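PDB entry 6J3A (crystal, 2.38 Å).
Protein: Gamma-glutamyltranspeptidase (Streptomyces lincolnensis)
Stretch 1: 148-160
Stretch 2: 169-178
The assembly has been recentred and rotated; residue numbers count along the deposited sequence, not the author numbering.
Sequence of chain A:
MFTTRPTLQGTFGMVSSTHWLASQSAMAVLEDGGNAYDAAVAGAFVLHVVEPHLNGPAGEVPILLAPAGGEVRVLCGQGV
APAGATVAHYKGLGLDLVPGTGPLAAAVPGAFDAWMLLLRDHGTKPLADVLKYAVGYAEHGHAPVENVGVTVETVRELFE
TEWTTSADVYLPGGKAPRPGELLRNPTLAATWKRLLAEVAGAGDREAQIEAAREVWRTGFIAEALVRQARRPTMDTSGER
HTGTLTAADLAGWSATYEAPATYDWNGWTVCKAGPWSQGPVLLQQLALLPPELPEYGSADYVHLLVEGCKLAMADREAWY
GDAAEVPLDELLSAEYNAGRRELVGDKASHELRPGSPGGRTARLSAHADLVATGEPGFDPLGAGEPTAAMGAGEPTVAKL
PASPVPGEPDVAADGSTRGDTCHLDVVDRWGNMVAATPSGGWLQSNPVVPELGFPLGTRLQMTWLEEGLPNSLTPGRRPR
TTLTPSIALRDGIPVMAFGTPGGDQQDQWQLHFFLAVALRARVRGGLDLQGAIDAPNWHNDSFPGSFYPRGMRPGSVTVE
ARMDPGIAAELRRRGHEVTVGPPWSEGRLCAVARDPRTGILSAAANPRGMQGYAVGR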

# COMPACT_ATOMS: atom_id res chain seq x y z
N VAL A 148 1.52 -19.62 -5.82
CA VAL A 148 2.77 -20.30 -6.16
C VAL A 148 2.61 -21.81 -5.96
O VAL A 148 2.76 -22.60 -6.89
CB VAL A 148 3.96 -19.78 -5.32
CG1 VAL A 148 5.23 -20.57 -5.61
CG2 VAL A 148 4.21 -18.31 -5.61
N GLY A 149 2.29 -22.19 -4.73
CA GLY A 149 2.16 -23.59 -4.36
C GLY A 149 0.99 -24.25 -5.05
O GLY A 149 1.09 -25.40 -5.49
N VAL A 150 -0.13 -23.53 -5.14
CA VAL A 150 -1.31 -24.06 -5.83
C VAL A 150 -0.96 -24.37 -7.29
O VAL A 150 -1.45 -25.36 -7.83
CB VAL A 150 -2.53 -23.11 -5.73
CG1 VAL A 150 -3.66 -23.54 -6.66
CG2 VAL A 150 -3.05 -23.07 -4.30
N THR A 151 -0.11 -23.54 -7.90
CA THR A 151 0.37 -23.76 -9.27
C THR A 151 1.23 -25.01 -9.36
O THR A 151 0.99 -25.87 -10.19
CB THR A 151 1.20 -22.57 -9.83
OG1 THR A 151 0.39 -21.39 -9.90
CG2 THR A 151 1.70 -22.86 -11.24
N VAL A 152 2.24 -25.09 -8.50
CA VAL A 152 3.08 -26.28 -8.41
C VAL A 152 2.21 -27.54 -8.25
O VAL A 152 2.40 -28.51 -9.00
CB VAL A 152 4.11 -26.17 -7.26
CG1 VAL A 152 4.81 -27.50 -7.01
CG2 VAL A 152 5.15 -25.11 -7.59
N GLU A 153 1.25 -27.53 -7.33
CA GLU A 153 0.36 -28.69 -7.12
C GLU A 153 -0.39 -29.13 -8.40
O GLU A 153 -0.66 -30.31 -8.56
CB GLU A 153 -0.65 -28.45 -5.98
CG GLU A 153 -0.07 -28.42 -4.56
CD GLU A 153 0.48 -29.74 -4.06
OE1 GLU A 153 0.31 -30.78 -4.74
OE2 GLU A 153 1.10 -29.75 -2.97
N THR A 154 -0.69 -28.18 -9.29
CA THR A 154 -1.34 -28.49 -10.58
C THR A 154 -0.51 -29.38 -11.52
O THR A 154 -1.07 -30.11 -12.36
CB THR A 154 -1.68 -27.22 -11.41
OG1 THR A 154 -0.48 -26.53 -11.80
CG2 THR A 154 -2.58 -26.29 -10.65
N VAL A 155 0.81 -29.27 -11.41
CA VAL A 155 1.76 -30.00 -12.25
C VAL A 155 2.62 -30.90 -11.37
O VAL A 155 3.81 -31.08 -11.64
CB VAL A 155 2.67 -29.05 -13.07
CG1 VAL A 155 1.86 -28.37 -14.17
CG2 VAL A 155 3.39 -28.02 -12.20
N ARG A 156 2.03 -31.46 -10.32
CA ARG A 156 2.79 -32.31 -9.40
C ARG A 156 3.21 -33.59 -10.09
O ARG A 156 4.38 -33.96 -10.06
CB ARG A 156 1.97 -32.65 -8.14
CG ARG A 156 2.72 -33.55 -7.17
CD ARG A 156 1.89 -33.94 -5.95
NE ARG A 156 2.07 -32.99 -4.87
CZ ARG A 156 3.16 -32.89 -4.10
NH1 ARG A 156 4.21 -33.68 -4.26
NH2 ARG A 156 3.19 -31.96 -3.15
N GLU A 157 2.24 -34.26 -10.71
CA GLU A 157 2.48 -35.51 -11.43
C GLU A 157 3.51 -35.32 -12.53
O GLU A 157 4.48 -36.08 -12.61
CB GLU A 157 1.18 -36.04 -12.02
CG GLU A 157 1.38 -37.24 -12.94
CD GLU A 157 0.17 -38.15 -13.03
OE1 GLU A 157 -0.95 -37.69 -12.70
OE2 GLU A 157 0.34 -39.32 -13.44
N LEU A 158 3.30 -34.32 -13.38
CA LEU A 158 4.24 -33.97 -14.44
C LEU A 158 5.68 -33.78 -13.93
O LEU A 158 6.63 -34.22 -14.56
CB LEU A 158 3.77 -32.70 -15.15
CG LEU A 158 4.52 -32.25 -16.42
CD1 LEU A 158 4.45 -33.30 -17.52
CD2 LEU A 158 3.93 -30.95 -16.95
N PHE A 159 5.82 -33.14 -12.77
CA PHE A 159 7.13 -32.85 -12.17
C PHE A 159 7.81 -34.11 -11.64
O PHE A 159 9.00 -34.35 -11.90
CB PHE A 159 6.96 -31.86 -11.00
CG PHE A 159 6.97 -30.40 -11.40
CD1 PHE A 159 6.69 -29.98 -12.70
CD2 PHE A 159 7.25 -29.44 -10.44
CE1 PHE A 159 6.70 -28.63 -13.03
CE2 PHE A 159 7.25 -28.09 -10.77
CZ PHE A 159 6.98 -27.69 -12.07
N GLU A 160 7.05 -34.89 -10.88
CA GLU A 160 7.57 -36.10 -10.24
C GLU A 160 7.99 -37.16 -11.24
O GLU A 160 9.09 -37.70 -11.16
CB GLU A 160 6.53 -36.67 -9.26
CG GLU A 160 6.41 -35.82 -8.01
CD GLU A 160 5.32 -36.27 -7.06
OE1 GLU A 160 4.33 -36.91 -7.48
OE2 GLU A 160 5.46 -35.94 -5.87
N VAL A 169 13.57 -28.49 -7.50
CA VAL A 169 13.51 -27.10 -7.08
C VAL A 169 12.21 -26.77 -6.34
O VAL A 169 12.24 -26.10 -5.30
CB VAL A 169 13.70 -26.17 -8.30
CG1 VAL A 169 13.53 -24.71 -7.91
CG2 VAL A 169 15.08 -26.40 -8.91
N TYR A 170 11.08 -27.25 -6.86
CA TYR A 170 9.76 -26.87 -6.36
C TYR A 170 9.05 -27.89 -5.47
O TYR A 170 8.08 -27.55 -4.80
CB TYR A 170 8.85 -26.45 -7.52
CG TYR A 170 9.29 -25.14 -8.15
CD1 TYR A 170 9.06 -23.92 -7.49
CD2 TYR A 170 9.96 -25.10 -9.37
CE1 TYR A 170 9.47 -22.71 -8.05
CE2 TYR A 170 10.37 -23.89 -9.93
CZ TYR A 170 10.13 -22.70 -9.27
OH TYR A 170 10.53 -21.51 -9.84
N LEU A 171 9.54 -29.13 -5.45
CA LEU A 171 9.01 -30.18 -4.60
C LEU A 171 10.15 -30.85 -3.82
O LEU A 171 10.24 -32.08 -3.79
CB LEU A 171 8.28 -31.22 -5.45
CG LEU A 171 7.03 -30.83 -6.24
CD1 LEU A 171 6.53 -32.03 -7.02
CD2 LEU A 171 5.92 -30.32 -5.34
N PRO A 172 11.03 -30.05 -3.18
CA PRO A 172 12.07 -30.69 -2.36
C PRO A 172 11.44 -31.58 -1.29
O PRO A 172 10.58 -31.10 -0.53
CB PRO A 172 12.79 -29.50 -1.70
CG PRO A 172 11.79 -28.40 -1.72
CD PRO A 172 11.00 -28.59 -2.98
N GLY A 173 11.82 -32.85 -1.29
CA GLY A 173 11.19 -33.88 -0.45
C GLY A 173 9.71 -34.10 -0.74
O GLY A 173 8.97 -34.56 0.12
N GLY A 174 9.26 -33.77 -1.94
CA GLY A 174 7.83 -33.79 -2.26
C GLY A 174 6.99 -32.67 -1.66
O GLY A 174 5.76 -32.67 -1.81
N LYS A 175 7.63 -31.70 -1.01
CA LYS A 175 6.95 -30.61 -0.31
C LYS A 175 6.82 -29.41 -1.24
O LYS A 175 7.82 -28.78 -1.62
CB LYS A 175 7.71 -30.21 0.97
N ALA A 176 5.58 -29.11 -1.61
CA ALA A 176 5.25 -27.90 -2.37
C ALA A 176 5.44 -26.63 -1.51
O ALA A 176 5.42 -26.72 -0.28
CB ALA A 176 3.82 -27.98 -2.88
N PRO A 177 5.62 -25.46 -2.16
CA PRO A 177 5.69 -24.18 -1.43
C PRO A 177 4.42 -23.90 -0.64
O PRO A 177 3.31 -24.11 -1.15
CB PRO A 177 5.87 -23.15 -2.54
CG PRO A 177 6.53 -23.88 -3.64
CD PRO A 177 5.93 -25.26 -3.59
N ARG A 178 4.59 -23.45 0.60
CA ARG A 178 3.47 -23.10 1.47
C ARG A 178 3.56 -21.62 1.85
O ARG A 178 4.65 -21.11 2.12
CB ARG A 178 3.42 -23.96 2.76
CG ARG A 178 4.30 -25.21 2.79
CD ARG A 178 3.98 -26.07 4.01

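The first stretch is helical, with one interruption: a helix runs in from earlier in the chain and includes Glu 153, and after Val 155, which takes the N-cap position, a second helix begins at Arg 156 and continues beyond Glu 160. The second stretch leaves a helix at Leu 171 and then follows an irregular path back along the first. The two backbones come nearest at Gly 149 and Pro 177, whose CA atoms lie 4.6 Å apart.

Leu 171 gives the largest area to the contact. Its CA-to-CB bond points toward the helices, and its branched end reaches both of them. CD2 packs 3.5 Å from CG1 of Val 152, while CD1 lies 4.0 Å from CB of Phe 159 and 3.9 Å from CG of Glu 160. A flexible, wholly apolar side chain suits this buried position, where it meets carbon in several directions and needs no polar partner.

Val 152 is the hydrophobic counterpart on the first helix. Besides Leu 171, it meets Tyr 170 through CG2 and CB, 3.9 Å apart, and Pro 177 through CG2 and CD at 4.1 Å. Its compact beta-branched side chain fills the space between these residues without polar atoms that would need satisfying. Phe 159 extends the apolar patch: its CE2 lies 4.0 Å from CB of Tyr 170, which sits at the edge of the phenylalanine ring.

Arg 156 supplies the polar part of the interface. Its CA-to-CB bond points sideways, but the long side chain brings the guanidinium to the loop, where NH1 and NH2 both donate to the backbone O of Gly 174, at 3.1 and 3.0 Å. This forked pair lies near the guanidinium plane, where its N-H groups point, while CD2 of Leu 171 packs over one face, 3.9 Å from NH2. Two acidic neighbours hold the group in place through salt bridges: NE lies 2.8 Å from OE1 of Glu 153, and NH1 lies 3.0 Å from OE2 of Glu 160. The acceptor sits in a tight turn in which N of Gly 174 donates to O of Leu 171 at 2.7 Å; the positive phi of Gly 174 is readily adopted by glycine.

Where the backbones are nearest, Gly 149 CA makes a C-H...O contact with O of Pro 177 at 3.4 Å. Glycine is needed for this approach, since a CB in the ideal position would fall 2.2 Å from Pro 177 O and clash.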